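Local atomic coordinates of uncharacterized esterase YxiM (Bacillus subtilis, PDB entry 2O14), a protein that is not yet characterised functionally but is probably a GDSL-family hydrolase acting on esters, with a galactose-binding-like domain beside its hydrolase domain. Residues V257-D260 with M261-V265; A303-E307 with E308-L312; V82-N86 with G87-V91; V317-S320 with A321-S325. All blocks are in the same frame, centred on the assembly; numbering follows the deposited sequence.

How the contacts relate
Along the chain the order is contact 3, 1, 2, 4. Contact 1 is one stretch of helix 251-266. Contact 2 is the end of helix 298-307 and the turn into strand 311-313. Both helices connect successive strands of the parallel sheet. The centres of contacts 1 and 2 are 11 Å apart, and salt bridges and apolar packing link them directly. The nearest atoms of contact 4, in helix 315-326, and contact 2 are about 7 Å apart. Contacts 3 and 4 have centres 45 Å apart, on opposite sides of the chain's centre. Contacts 1 and 2 thus bind two neighbouring crossover helices of the hydrolase fold. Contact 4 lies further along it, and contact 3 in the separate galactose-binding-like beta-sheet region.

Contact 1 (V257-D260 with M261-V265); sequences VMRD and MIRQV
Arg263 lies alongside Arg259, one helical turn further on, and the two side chains point the same way. The Arg263 chain can be followed outward. Its CB rests against two carbonyl oxygens of the preceding turn, Asp260 O and Arg259 O. CG comes closer to the second, with Arg263 CG 3.3 Å from Arg259 O. CD passes the same oxygen at longer range. Arg263 NE then reaches the Arg259 methylene CG at 3.9 Å. At the tip, Arg259 CD sits over the centre of one face of the Arg263 guanidinium, with CZ and NH2 both near it. The two guanidinium planes are 63° apart, so they do not stack. Arg259 NH1 and Arg263 NH2 stay 4.7 Å apart. Glu308 forms salt bridges to both arginines, and Arg259 NH2 is also salt-bridged to Glu307, which probably offsets their like charges.

A second pair joins side chains four residues apart. Gln264 NE2 donates to Asp260 OD2 at 2.8 Å, approaching from above the carboxylate plane. Chi1 of -177° swings the Asp260 carboxylate away from its own N and along the helix toward Gln264. The same OD2 is also salt-bridged to Arg216. On another side of the helix, SE of selenomethionine Met258 lies 3.8 Å from CE of selenomethionine Met261.

Helix 251-266 is the crossover between parallel strands 233-237 and 271-275. Ile262 packs on strand 271-275, Met261 on helices 212-217 and 220-225, and the arginines face the end of helix 298-307.

Contact 2 (A303-E307 with E308-L312); sequences ALAEE and EKTYL
The backbone of Ala305 holds that of Thr310 as helix 298-307 ends: Thr310 N donates to Ala305 O at 2.9 Å, and Lys309 between them takes a positive phi of 53°. This bond lies in the carbonyl plane, on a lone pair of Ala305 O. A weak bond from Lys309 N to Glu306 O, 3.5 Å long, is nested inside it. The last regular helical bond runs from Glu308 N to Leu304 O at 2.8 Å.

The side chains close over this turn. Thr310 OG1 comes alongside Ala305 and meets its CA at 3.3 Å and its CB slightly farther off. A chi1 of 71° places OG1 between the backbone N and the carbonyl carbon, which sets it against Ala305 and within reach of Tyr311 O. The hydroxyl donates to that oxygen from above the carbonyl plane. Beyond it the chain enters strand 311-313. Leu312 points back at the helix, and its CB lies 3.9 Å from Ala305 CB. Both methyl carbons of Leu312 are near the same alanine. Glu308 CB packs on Leu304 O at 3.3 Å. Glu307 and Glu308 do not pair with each other: Glu307 OE1 and Glu308 OE2 are 5.0 Å apart. Both carboxylates are salt-bridged to Arg259 on helix 251-266; Glu308 also binds Arg263, and Glu307 also binds Lys255.

Nested bonds around a residue of positive phi define a Schellman motif. Here it ends the helix of a beta-alpha-beta crossover and leads into edge strand 311-313 of the parallel sheet, in an SGNH-type hydrolase fold.

Contact 3 (V82-N86 with G87-V91); sequences VDLPN and GLYEV
Tyr89 and Leu84 meet because both CG atoms stand anti to their own carbonyl carbons, with chi1 -73° for Tyr89 and -55° for Leu84. Tyr89 reaches back toward the turn at 84-86, and Leu84 extends toward its ring. Leu84 CD1 sits over the centre of one ring face. It is 4.0 Å from the Tyr89 ring centroid and only 8° off the ring normal, a clear CH-pi contact. Leu84 CB touches the phenol end, 3.7 Å from Tyr89 CZ.

The hydroxyl ends at the carbonyl of Pro85. Tyr89 OH donates to Pro85 O at 2.6 Å, in the carbonyl plane and on a lone pair. Pro85 O also lies in the plane of the ring, at its edge, 3.1 Å from Tyr89 CE1. Pro85 CD comes within 3.3 Å of Tyr89 OH, and the proline crosses the tyrosine at about a right angle.

The turn joins strand 80-83 of the antiparallel sheet to strand 87-95 of the mixed sheet, so the contact ties the two sheets of the galactose-binding-like region. Tyr16 touches Leu84 and Pro85, while Ile152 and Val127 touch Tyr89.

The chemistry is mixed. A buried phenol is satisfied by a main-chain carbonyl, and Leu84 CD1 packs on one face of its ring. The bond probably fixes the hydroxyl end, and the leucine probably limits ring movement, which together would pin the turn to the following strand.

Contact 4 (V317-S320 with A321-S325); sequences VLSS and AYFTS
Within helix 315-326 of the hydrolase fold, Phe323 folds back over the carbonyl of Ser319, one turn earlier. Ser319 O lies 3.1 Å above the plane of the Phe323 ring, offset toward its rim on the CD2 side. It also accepts the helical bond from Phe323 N at 2.9 Å. Phe323 CG is anti to its carbonyl carbon (chi1 -59°), which draws the ring back along the helix. The far end of the ring meets the serine side chain, with Phe323 CE2 3.8 Å from Ser319 CB. The Ser319 hydroxyl is bonded back to Leu315 O and Asn316 O, not to the ring.

One residue further on, Thr324 N donates to Ser320 O at 2.8 Å. The hydroxyls of Ser320 and Thr324 both bind His290: Ser320 OG to ND1, and also to Asn316 O, and Thr324 OG1 to the backbone N of His290.

His290 also meets the Phe323 ring, and Phe284, in a loop, touches Phe323. The side chain of Phe323 is about 11 Å from that of His342, probably a catalytic residue as in related enzymes. Tyr322, beside Phe323, packs on helix 345-361 and forms a cation-pi contact with Arg353.

Contact 1 (V257-D260 with M261-V265)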
loop_
_atom_site.group_PDB
_atom_site.type_symbol
_atom_site.label_atom_id
_atom_site.label_comp_id
_atom_site.label_asym_id
_atom_site.label_seq_id
_atom_site.Cartn_x
_atom_site.Cartn_y
_atom_site.Cartn_z
ATOM N N VAL A 257 -13.407 14.945 -6.798
ATOM C CA VAL A 257 -12.714 13.684 -7.022
ATOM C C VAL A 257 -12.903 12.766 -5.827
ATOM O O VAL A 257 -13.181 11.572 -5.979
ATOM C CB VAL A 257 -11.204 13.910 -7.230
ATOM C CG1 VAL A 257 -10.478 12.569 -7.286
ATOM C CG2 VAL A 257 -10.975 14.695 -8.510
HETATM N N MSE A 258 -12.739 13.335 -4.638
HETATM C CA MSE A 258 -12.898 12.589 -3.396
HETATM C C MSE A 258 -14.308 12.020 -3.310
HETATM O O MSE A 258 -14.492 10.863 -2.942
HETATM C CB MSE A 258 -12.633 13.506 -2.200
HETATM C CG MSE A 258 -11.179 13.920 -2.049
HETATM SE SE MSE A 258 -10.092 12.508 -1.266
HETATM C CE MSE A 258 -10.621 12.770 0.590
ATOM N N ARG A 259 -15.296 12.840 -3.658
ATOM C CA ARG A 259 -16.697 12.430 -3.623
ATOM C C ARG A 259 -16.927 11.212 -4.513
ATOM O O ARG A 259 -17.592 10.258 -4.116
ATOM C CB ARG A 259 -17.594 13.576 -4.097
ATOM C CG ARG A 259 -19.087 13.305 -3.964
ATOM C CD ARG A 259 -19.893 14.380 -4.675
ATOM N NE ARG A 259 -19.532 15.724 -4.236
ATOM C CZ ARG A 259 -19.810 16.225 -3.035
ATOM N NH1 ARG A 259 -20.461 15.497 -2.138
ATOM N NH2 ARG A 259 -19.432 17.459 -2.729
ATOM N N ASP A 260 -16.371 11.259 -5.719
ATOM C CA ASP A 260 -16.514 10.173 -6.678
ATOM C C ASP A 260 -15.932 8.865 -6.157
ATOM O O ASP A 260 -16.569 7.816 -6.263
ATOM C CB ASP A 260 -15.835 10.545 -7.993
ATOM C CG ASP A 260 -16.017 9.489 -9.056
ATOM O OD1 ASP A 260 -17.168 9.262 -9.489
ATOM O OD2 ASP A 260 -15.005 8.878 -9.452
HETATM N N MSE A 261 -14.726 8.923 -5.598
HETATM C CA MSE A 261 -14.091 7.722 -5.064
HETATM C C MSE A 261 -14.953 7.099 -3.975
HETATM O O MSE A 261 -15.138 5.884 -3.939
HETATM C CB MSE A 261 -12.710 8.042 -4.483
HETATM C CG MSE A 261 -11.682 8.471 -5.507
HETATM SE SE MSE A 261 -9.879 8.173 -4.861
HETATM C CE MSE A 261 -9.593 9.842 -3.915
ATOM N N ILE A 262 -15.475 7.940 -3.085
ATOM C CA ILE A 262 -16.325 7.466 -1.996
ATOM C C ILE A 262 -17.549 6.738 -2.544
ATOM O O ILE A 262 -17.930 5.674 -2.050
ATOM C CB ILE A 262 -16.806 8.639 -1.115
ATOM C CG1 ILE A 262 -15.612 9.288 -0.419
ATOM C CG2 ILE A 262 -17.828 8.141 -0.097
ATOM C CD1 ILE A 262 -15.930 10.622 0.212
ATOM N N ARG A 263 -18.166 7.318 -3.567
ATOM C CA ARG A 263 -19.349 6.720 -4.170
ATOM C C ARG A 263 -19.026 5.395 -4.847
ATOM O O ARG A 263 -19.776 4.424 -4.724
ATOM C CB ARG A 263 -19.975 7.699 -5.165
ATOM C CG ARG A 263 -20.545 8.932 -4.475
ATOM C CD ARG A 263 -21.335 9.818 -5.413
ATOM N NE ARG A 263 -22.046 10.850 -4.664
ATOM C CZ ARG A 263 -22.808 11.792 -5.213
ATOM N NH1 ARG A 263 -22.966 11.842 -6.530
ATOM N NH2 ARG A 263 -23.421 12.682 -4.441
ATOM N N GLN A 264 -17.903 5.345 -5.556
ATOM C CA GLN A 264 -17.512 4.118 -6.226
ATOM C C GLN A 264 -17.273 3.015 -5.210
ATOM O O GLN A 264 -17.669 1.872 -5.425
ATOM C CB GLN A 264 -16.254 4.336 -7.062
ATOM C CG GLN A 264 -16.481 5.164 -8.307
ATOM C CD GLN A 264 -15.343 5.027 -9.288
ATOM O OE1 GLN A 264 -15.010 3.921 -9.706
ATOM N NE2 GLN A 264 -14.738 6.148 -9.662
ATOM N N VAL A 265 -16.626 3.350 -4.099
ATOM C CA VAL A 265 -16.367 2.349 -3.077
ATOM C C VAL A 265 -17.674 1.937 -2.405
ATOM O O VAL A 265 -17.902 0.754 -2.164
ATOM C CB VAL A 265 -15.371 2.859 -2.012
ATOM C CG1 VAL A 265 -15.295 1.869 -0.848
ATOM C CG2 VAL A 265 -13.990 3.027 -2.639
#

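Contact 2 (A303-E307 with E308-L312)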
loop_
_atom_site.group_PDB
_atom_site.type_symbol
_atom_site.label_atom_id
_atom_site.label_comp_id
_atom_site.label_asym_id
_atom_site.label_seq_id
_atom_site.Cartn_x
_atom_site.Cartn_y
_atom_site.Cartn_z
ATOM N N ALA A 303 -16.862 18.309 5.291
ATOM C CA ALA A 303 -18.096 18.435 4.527
ATOM C C ALA A 303 -18.459 17.133 3.811
ATOM O O ALA A 303 -19.611 16.695 3.848
ATOM C CB ALA A 303 -17.961 19.566 3.516
ATOM N N LEU A 304 -17.473 16.518 3.163
ATOM C CA LEU A 304 -17.685 15.266 2.444
ATOM C C LEU A 304 -18.183 14.148 3.352
ATOM O O LEU A 304 -19.005 13.330 2.945
ATOM C CB LEU A 304 -16.390 14.822 1.759
ATOM C CG LEU A 304 -16.041 15.480 0.423
ATOM C CD1 LEU A 304 -14.584 15.200 0.065
ATOM C CD2 LEU A 304 -16.976 14.951 -0.653
ATOM N N ALA A 305 -17.683 14.109 4.583
ATOM C CA ALA A 305 -18.094 13.069 5.520
ATOM C C ALA A 305 -19.592 13.161 5.815
ATOM O O ALA A 305 -20.282 12.144 5.921
ATOM C CB ALA A 305 -17.295 13.191 6.807
ATOM N N GLU A 306 -20.085 14.390 5.936
ATOM C CA GLU A 306 -21.491 14.649 6.227
ATOM C C GLU A 306 -22.360 14.462 4.990
ATOM O O GLU A 306 -23.404 13.812 5.045
ATOM C CB GLU A 306 -21.651 16.075 6.755
ATOM C CG GLU A 306 -20.746 16.380 7.939
ATOM C CD GLU A 306 -20.699 17.858 8.281
ATOM O OE1 GLU A 306 -20.316 18.661 7.398
ATOM O OE2 GLU A 306 -21.038 18.217 9.432
ATOM N N GLU A 307 -21.914 15.034 3.876
ATOM C CA GLU A 307 -22.632 14.951 2.609
ATOM C C GLU A 307 -22.747 13.534 2.044
ATOM O O GLU A 307 -23.806 13.146 1.542
ATOM C CB GLU A 307 -21.952 15.846 1.575
ATOM C CG GLU A 307 -22.090 17.328 1.849
ATOM C CD GLU A 307 -21.173 18.153 0.972
ATOM O OE1 GLU A 307 -21.018 17.803 -0.215
ATOM O OE2 GLU A 307 -20.614 19.155 1.465
ATOM N N GLU A 308 -21.659 12.769 2.115
ATOM C CA GLU A 308 -21.650 11.401 1.597
ATOM C C GLU A 308 -21.876 10.359 2.687
ATOM O O GLU A 308 -21.838 9.159 2.427
ATOM C CB GLU A 308 -20.329 11.116 0.878
ATOM C CG GLU A 308 -20.068 12.024 -0.316
ATOM C CD GLU A 308 -21.218 12.022 -1.315
ATOM O OE1 GLU A 308 -21.684 10.922 -1.684
ATOM O OE2 GLU A 308 -21.650 13.118 -1.736
ATOM N N LYS A 309 -22.102 10.826 3.908
ATOM C CA LYS A 309 -22.352 9.943 5.038
ATOM C C LYS A 309 -21.279 8.868 5.225
ATOM O O LYS A 309 -21.560 7.671 5.163
ATOM C CB LYS A 309 -23.724 9.284 4.876
ATOM C CG LYS A 309 -24.858 10.281 4.730
ATOM C CD LYS A 309 -26.192 9.585 4.518
ATOM C CE LYS A 309 -27.305 10.600 4.309
ATOM N NZ LYS A 309 -27.431 11.527 5.471
ATOM N N THR A 310 -20.047 9.302 5.458
ATOM C CA THR A 310 -18.950 8.370 5.674
ATOM C C THR A 310 -18.515 8.504 7.128
ATOM O O THR A 310 -18.945 9.426 7.820
ATOM C CB THR A 310 -17.740 8.706 4.786
ATOM O OG1 THR A 310 -17.115 9.907 5.263
ATOM C CG2 THR A 310 -18.178 8.912 3.342
ATOM N N TYR A 311 -17.685 7.577 7.599
ATOM C CA TYR A 311 -17.172 7.657 8.959
ATOM C C TYR A 311 -16.067 8.704 8.886
ATOM O O TYR A 311 -15.515 8.952 7.809
ATOM C CB TYR A 311 -16.607 6.309 9.405
ATOM C CG TYR A 311 -17.669 5.271 9.684
ATOM C CD1 TYR A 311 -18.540 5.408 10.764
ATOM C CD2 TYR A 311 -17.816 4.160 8.860
ATOM C CE1 TYR A 311 -19.533 4.461 11.015
ATOM C CE2 TYR A 311 -18.805 3.206 9.100
ATOM C CZ TYR A 311 -19.659 3.362 10.177
ATOM O OH TYR A 311 -20.637 2.422 10.413
ATOM N N LEU A 312 -15.741 9.321 10.014
ATOM C CA LEU A 312 -14.719 10.362 10.024
ATOM C C LEU A 312 -13.827 10.359 11.255
ATOM O O LEU A 312 -14.312 10.347 12.394
ATOM C CB LEU A 312 -15.378 11.743 9.904
ATOM C CG LEU A 312 -14.452 12.959 10.016
ATOM C CD1 LEU A 312 -13.627 13.091 8.745
ATOM C CD2 LEU A 312 -15.280 14.222 10.242
#

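Contact 3 (V82-N86 with G87-V91)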
loop_
_atom_site.group_PDB
_atom_site.type_symbol
_atom_site.label_atom_id
_atom_site.label_comp_id
_atom_site.label_asym_id
_atom_site.label_seq_id
_atom_site.Cartn_x
_atom_site.Cartn_y
_atom_site.Cartn_z
ATOM N N VAL A 82 1.391 -18.914 -13.190
ATOM C CA VAL A 82 1.427 -20.147 -12.432
ATOM C C VAL A 82 -0.002 -20.656 -12.275
ATOM O O VAL A 82 -0.864 -19.975 -11.719
ATOM C CB VAL A 82 2.089 -19.957 -11.034
ATOM C CG1 VAL A 82 1.444 -18.798 -10.294
ATOM C CG2 VAL A 82 1.960 -21.245 -10.224
ATOM N N ASP A 83 -0.257 -21.846 -12.807
ATOM C CA ASP A 83 -1.581 -22.443 -12.710
ATOM C C ASP A 83 -1.795 -22.889 -11.270
ATOM O O ASP A 83 -0.914 -23.506 -10.668
ATOM C CB ASP A 83 -1.696 -23.636 -13.662
ATOM C CG ASP A 83 -1.505 -23.239 -15.110
ATOM O OD1 ASP A 83 -2.070 -22.206 -15.514
ATOM O OD2 ASP A 83 -0.801 -23.960 -15.845
ATOM N N LEU A 84 -2.965 -22.571 -10.724
ATOM C CA LEU A 84 -3.296 -22.918 -9.343
ATOM C C LEU A 84 -4.775 -23.242 -9.173
ATOM O O LEU A 84 -5.632 -22.610 -9.793
ATOM C CB LEU A 84 -2.981 -21.743 -8.411
ATOM C CG LEU A 84 -1.582 -21.123 -8.386
ATOM C CD1 LEU A 84 -1.619 -19.824 -7.583
ATOM C CD2 LEU A 84 -0.597 -22.105 -7.782
ATOM N N PRO A 85 -5.096 -24.236 -8.330
ATOM C CA PRO A 85 -6.513 -24.554 -8.132
ATOM C C PRO A 85 -7.137 -23.277 -7.576
ATOM O O PRO A 85 -6.477 -22.543 -6.840
ATOM C CB PRO A 85 -6.475 -25.668 -7.090
ATOM C CG PRO A 85 -5.168 -26.365 -7.391
ATOM C CD PRO A 85 -4.226 -25.203 -7.635
ATOM N N ASN A 86 -8.389 -23.001 -7.922
ATOM C CA ASN A 86 -9.041 -21.794 -7.429
ATOM C C ASN A 86 -9.083 -21.753 -5.900
ATOM O O ASN A 86 -9.115 -22.791 -5.239
ATOM C CB ASN A 86 -10.458 -21.694 -8.000
ATOM C CG ASN A 86 -10.466 -21.300 -9.465
ATOM O OD1 ASN A 86 -11.439 -21.546 -10.181
ATOM N ND2 ASN A 86 -9.384 -20.673 -9.917
ATOM N N GLY A 87 -9.081 -20.540 -5.354
ATOM C CA GLY A 87 -9.118 -20.355 -3.912
ATOM C C GLY A 87 -8.431 -19.057 -3.526
ATOM O O GLY A 87 -8.117 -18.244 -4.395
ATOM N N LEU A 88 -8.207 -18.852 -2.231
ATOM C CA LEU A 88 -7.528 -17.652 -1.753
ATOM C C LEU A 88 -6.078 -18.031 -1.471
ATOM O O LEU A 88 -5.814 -19.035 -0.804
ATOM C CB LEU A 88 -8.181 -17.136 -0.471
ATOM C CG LEU A 88 -7.585 -15.824 0.053
ATOM C CD1 LEU A 88 -8.012 -14.681 -0.865
ATOM C CD2 LEU A 88 -8.058 -15.564 1.480
ATOM N N TYR A 89 -5.139 -17.238 -1.975
ATOM C CA TYR A 89 -3.723 -17.531 -1.780
ATOM C C TYR A 89 -2.935 -16.434 -1.077
ATOM O O TYR A 89 -3.294 -15.258 -1.123
ATOM C CB TYR A 89 -3.040 -17.815 -3.123
ATOM C CG TYR A 89 -3.394 -19.146 -3.736
ATOM C CD1 TYR A 89 -4.589 -19.326 -4.424
ATOM C CD2 TYR A 89 -2.541 -20.238 -3.604
ATOM C CE1 TYR A 89 -4.924 -20.566 -4.970
ATOM C CE2 TYR A 89 -2.865 -21.479 -4.142
ATOM C CZ TYR A 89 -4.057 -21.637 -4.824
ATOM O OH TYR A 89 -4.382 -22.862 -5.364
ATOM N N GLU A 90 -1.859 -16.842 -0.417
ATOM C CA GLU A 90 -0.978 -15.908 0.254
ATOM C C GLU A 90 0.251 -15.865 -0.632
ATOM O O GLU A 90 0.804 -16.909 -0.973
ATOM C CB GLU A 90 -0.581 -16.416 1.639
ATOM C CG GLU A 90 0.434 -15.512 2.342
ATOM C CD GLU A 90 0.918 -16.082 3.666
ATOM O OE1 GLU A 90 1.769 -17.003 3.654
ATOM O OE2 GLU A 90 0.442 -15.606 4.717
ATOM N N VAL A 91 0.669 -14.666 -1.017
ATOM C CA VAL A 91 1.838 -14.521 -1.863
ATOM C C VAL A 91 2.927 -13.704 -1.177
ATOM O O VAL A 91 2.731 -12.531 -0.851
ATOM C CB VAL A 91 1.482 -13.836 -3.198
ATOM C CG1 VAL A 91 2.729 -13.724 -4.073
ATOM C CG2 VAL A 91 0.408 -14.621 -3.912
#

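Contact 4 (V317-S320 with A321-S325)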
loop_
_atom_site.group_PDB
_atom_site.type_symbol
_atom_site.label_atom_id
_atom_site.label_comp_id
_atom_site.label_asym_id
_atom_site.label_seq_id
_atom_site.Cartn_x
_atom_site.Cartn_y
_atom_site.Cartn_z
ATOM N N VAL A 317 -7.223 17.197 14.433
ATOM C CA VAL A 317 -7.476 17.715 15.769
ATOM C C VAL A 317 -6.996 16.766 16.865
ATOM O O VAL A 317 -6.360 17.194 17.832
ATOM C CB VAL A 317 -8.975 17.998 15.973
ATOM C CG1 VAL A 317 -9.224 18.496 17.398
ATOM C CG2 VAL A 317 -9.444 19.023 14.951
ATOM N N LEU A 318 -7.299 15.482 16.719
ATOM C CA LEU A 318 -6.882 14.508 17.715
ATOM C C LEU A 318 -5.364 14.496 17.855
ATOM O O LEU A 318 -4.845 14.462 18.968
ATOM C CB LEU A 318 -7.389 13.108 17.349
ATOM C CG LEU A 318 -8.912 12.927 17.335
ATOM C CD1 LEU A 318 -9.273 11.553 16.771
ATOM C CD2 LEU A 318 -9.456 13.082 18.747
ATOM N N SER A 319 -4.645 14.532 16.735
ATOM C CA SER A 319 -3.186 14.526 16.805
ATOM C C SER A 319 -2.661 15.831 17.396
ATOM O O SER A 319 -1.691 15.823 18.154
ATOM C CB SER A 319 -2.564 14.294 15.420
ATOM O OG SER A 319 -2.826 15.375 14.544
ATOM N N SER A 320 -3.295 16.949 17.052
ATOM C CA SER A 320 -2.871 18.242 17.586
ATOM C C SER A 320 -3.031 18.253 19.106
ATOM O O SER A 320 -2.198 18.814 19.822
ATOM C CB SER A 320 -3.684 19.385 16.968
ATOM O OG SER A 320 -3.235 19.676 15.651
ATOM N N ALA A 321 -4.099 17.628 19.597
ATOM C CA ALA A 321 -4.334 17.566 21.037
ATOM C C ALA A 321 -3.192 16.779 21.685
ATOM O O ALA A 321 -2.696 17.147 22.750
ATOM C CB ALA A 321 -5.678 16.892 21.328
ATOM N N TYR A 322 -2.767 15.704 21.029
ATOM C CA TYR A 322 -1.679 14.889 21.556
ATOM C C TYR A 322 -0.348 15.640 21.534
ATOM O O TYR A 322 0.444 15.534 22.473
ATOM C CB TYR A 322 -1.550 13.588 20.762
ATOM C CG TYR A 322 -0.439 12.693 21.252
ATOM C CD1 TYR A 322 0.700 12.475 20.480
ATOM C CD2 TYR A 322 -0.522 12.066 22.492
ATOM C CE1 TYR A 322 1.732 11.655 20.933
ATOM C CE2 TYR A 322 0.504 11.244 22.955
ATOM C CZ TYR A 322 1.627 11.043 22.169
ATOM O OH TYR A 322 2.638 10.227 22.625
ATOM N N PHE A 323 -0.099 16.398 20.470
ATOM C CA PHE A 323 1.146 17.153 20.378
ATOM C C PHE A 323 1.142 18.243 21.446
ATOM O O PHE A 323 2.163 18.506 22.080
ATOM C CB PHE A 323 1.311 17.794 18.995
ATOM C CG PHE A 323 1.315 16.805 17.855
ATOM C CD1 PHE A 323 1.939 15.565 17.983
ATOM C CD2 PHE A 323 0.717 17.130 16.640
ATOM C CE1 PHE A 323 1.969 14.659 16.917
ATOM C CE2 PHE A 323 0.741 16.232 15.564
ATOM C CZ PHE A 323 1.369 14.994 15.706
ATOM N N THR A 324 -0.011 18.879 21.634
ATOM C CA THR A 324 -0.144 19.928 22.634
ATOM C C THR A 324 0.119 19.363 24.030
ATOM O O THR A 324 0.672 20.052 24.884
ATOM C CB THR A 324 -1.564 20.552 22.626
ATOM O OG1 THR A 324 -1.765 21.277 21.407
ATOM C CG2 THR A 324 -1.742 21.502 23.801
ATOM N N SER A 325 -0.263 18.109 24.253
ATOM C CA SER A 325 -0.083 17.488 25.561
ATOM C C SER A 325 1.333 16.996 25.845
ATOM O O SER A 325 1.670 16.721 26.999
ATOM C CB SER A 325 -1.060 16.324 25.739
ATOM O OG SER A 325 -0.651 15.192 24.995
#